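Local structure of tyrosine--tRNA ligase, mitochondrial (Emericella nidulans, 5IHX) at residues T332-P335 and I336-S340. The protein probably attaches L-tyrosine to mitochondrial tRNA(Tyr) at the expense of ATP, being an aminoacyl-tRNA synthetase of the first class, here truncated at its C-terminus. Numbering follows the deposited sequence.
Sequences TFLP and IPEIS
Helix 336-348 begins just after P335, at the N-cap position, whose carbonyl is bonded to the backbone of I339 one turn on. The carbonyl O of P335 accepts the backbone N-H of I339 at 3.0 Å, with an N-H...O angle of 150° and the donor in the carbonyl plane, which is the first i to i+4 bond of the helix. Two prolines suit this place: P335 has the extended backbone that leads into a helix, and P337, in the first turn, has no N-H to offer where none is needed. Their rings pack locally, P335 CB lying 3.9 Å from P337 CD. I339 folds back over the entry. Its CG1, anti to its own carbonyl carbon (chi1 -72°), comes 3.5 Å from P335 O and 4.0 Å from L334 CB, so that this branched apolar side chain flanks the P335 carbonyl; it also packs on L328 and K329 of helix 321-331. E338 lies side by side with the P335 ring, pointing the same way, its CB 4.2 Å from P335 CD, before its chain bends at chi2 and carries the carboxylate away. I336 O accepts two bonds from S340, its N-H and its OG, the latter at 3.2 Å and from above the carbonyl plane; a small hydroxyl residue can turn back to the carbonyl four residues earlier. T332 OG1 accepts the N-H of L334 at 3.0 Å, closing an ST turn, and is also hydrogen-bonded to L328 O, while R44 binds L334 O. An ST turn leading into a proline-rich helix N-terminus forms the short loop joining helices 321-331 and 336-348.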
ATOM      1  N   THR A 332      17.360 -30.129  19.843  1.00 27.70           N
ATOM      2  CA  THR A 332      16.728 -31.082  20.759  1.00 22.16           C
ATOM      3  C   THR A 332      16.426 -30.455  22.114  1.00 25.61           C
ATOM      4  O   THR A 332      16.916 -29.371  22.434  1.00 23.95           O
ATOM      5  CB  THR A 332      17.612 -32.332  20.988  1.00 27.04           C
ATOM      6  OG1 THR A 332      18.535 -32.084  22.057  1.00 27.33           O
ATOM      7  CG2 THR A 332      18.381 -32.705  19.723  1.00 24.09           C
ATOM      8  N   PHE A 333      15.609 -31.158  22.899  1.00 24.95           N
ATOM      9  CA  PHE A 333      15.291 -30.768  24.274  1.00 26.98           C
ATOM     10  C   PHE A 333      16.159 -31.535  25.276  1.00 28.42           C
ATOM     11  O   PHE A 333      15.897 -31.510  26.478  1.00 32.15           O
ATOM     12  CB  PHE A 333      13.806 -31.019  24.575  1.00 29.46           C
ATOM     13  CG  PHE A 333      12.875 -29.930  24.087  1.00 33.81           C
ATOM     14  CD1 PHE A 333      11.520 -29.997  24.376  1.00 36.86           C
ATOM     15  CD2 PHE A 333      13.338 -28.861  23.330  1.00 23.31           C
ATOM     16  CE1 PHE A 333      10.649 -29.017  23.936  1.00 32.46           C
ATOM     17  CE2 PHE A 333      12.469 -27.876  22.890  1.00 26.34           C
ATOM     18  CZ  PHE A 333      11.124 -27.955  23.194  1.00 29.05           C
ATOM     19  N   LEU A 334      17.186 -32.217  24.776  1.00 26.58           N
ATOM     20  CA  LEU A 334      18.100 -32.968  25.631  1.00 28.49           C
ATOM     21  C   LEU A 334      18.747 -32.046  26.663  1.00 28.59           C
ATOM     22  O   LEU A 334      19.265 -30.989  26.302  1.00 29.73           O
ATOM     23  CB  LEU A 334      19.185 -33.653  24.796  1.00 24.22           C
ATOM     24  CG  LEU A 334      18.787 -34.887  23.983  1.00 30.22           C
ATOM     25  CD1 LEU A 334      19.887 -35.233  23.001  1.00 25.99           C
ATOM     26  CD2 LEU A 334      18.501 -36.075  24.893  1.00 29.68           C
ATOM     27  N   PRO A 335      18.698 -32.428  27.956  1.00 35.67           N
ATOM     28  CA  PRO A 335      19.375 -31.624  28.981  1.00 37.17           C
ATOM     29  C   PRO A 335      20.868 -31.463  28.706  1.00 32.50           C
ATOM     30  O   PRO A 335      21.478 -32.351  28.109  1.00 29.10           O
ATOM     31  CB  PRO A 335      19.149 -32.423  30.269  1.00 33.03           C
ATOM     32  CG  PRO A 335      17.948 -33.250  30.005  1.00 31.78           C
ATOM     33  CD  PRO A 335      17.989 -33.579  28.545  1.00 35.45           C
ATOM     34  N   ILE A 336      21.438 -30.337  29.125  1.00 32.95           N
ATOM     35  CA  ILE A 336      22.856 -30.066  28.903  1.00 37.33           C
ATOM     36  C   ILE A 336      23.746 -31.146  29.529  1.00 38.93           C
ATOM     37  O   ILE A 336      24.709 -31.584  28.902  1.00 38.52           O
ATOM     38  CB  ILE A 336      23.255 -28.675  29.453  1.00 37.80           C
ATOM     39  CG1 ILE A 336      22.522 -27.562  28.696  1.00 42.78           C
ATOM     40  CG2 ILE A 336      24.772 -28.476  29.398  1.00 41.77           C
ATOM     41  CD1 ILE A 336      22.891 -27.438  27.227  1.00 45.51           C
ATOM     42  N   PRO A 337      23.438 -31.574  30.769  1.00 34.97           N
ATOM     43  CA  PRO A 337      24.227 -32.662  31.362  1.00 37.08           C
ATOM     44  C   PRO A 337      24.247 -33.917  30.494  1.00 35.23           C
ATOM     45  O   PRO A 337      25.289 -34.560  30.365  1.00 39.45           O
ATOM     46  CB  PRO A 337      23.515 -32.929  32.691  1.00 37.80           C
ATOM     47  CG  PRO A 337      22.876 -31.640  33.033  1.00 45.96           C
ATOM     48  CD  PRO A 337      22.461 -31.029  31.729  1.00 41.87           C
ATOM     49  N   GLU A 338      23.103 -34.262  29.914  1.00 32.74           N
ATOM     50  CA  GLU A 338      23.013 -35.434  29.052  1.00 31.21           C
ATOM     51  C   GLU A 338      23.832 -35.224  27.780  1.00 30.49           C
ATOM     52  O   GLU A 338      24.437 -36.157  27.261  1.00 30.24           O
ATOM     53  CB  GLU A 338      21.552 -35.732  28.704  1.00 35.77           C
ATOM     54  CG  GLU A 338      21.350 -36.949  27.810  1.00 52.91           C
ATOM     55  CD  GLU A 338      21.815 -38.241  28.456  1.00 68.46           C
ATOM     56  OE1 GLU A 338      21.956 -38.274  29.697  1.00 73.68           O
ATOM     57  OE2 GLU A 338      22.040 -39.225  27.718  1.00 73.57           O
ATOM     58  N   ILE A 339      23.854 -33.993  27.283  1.00 28.33           N
ATOM     59  CA  ILE A 339      24.648 -33.669  26.104  1.00 29.77           C
ATOM     60  C   ILE A 339      26.137 -33.788  26.424  1.00 30.56           C
ATOM     61  O   ILE A 339      26.919 -34.261  25.604  1.00 34.47           O
ATOM     62  CB  ILE A 339      24.316 -32.255  25.578  1.00 28.33           C
ATOM     63  CG1 ILE A 339      22.927 -32.264  24.930  1.00 32.46           C
ATOM     64  CG2 ILE A 339      25.377 -31.774  24.575  1.00 27.60           C
ATOM     65  CD1 ILE A 339      22.440 -30.907  24.445  1.00 29.18           C
ATOM     66  N   SER A 340      26.521 -33.370  27.625  1.00 31.53           N
ATOM     67  CA  SER A 340      27.905 -33.497  28.068  1.00 32.98           C
ATOM     68  C   SER A 340      28.309 -34.965  28.131  1.00 31.04           C
ATOM     69  O   SER A 340      29.388 -35.345  27.678  1.00 32.81           O
ATOM     70  CB  SER A 340      28.095 -32.837  29.434  1.00 33.38           C
ATOM     71  OG  SER A 340      27.827 -31.447  29.367  1.00 50.05           O
TER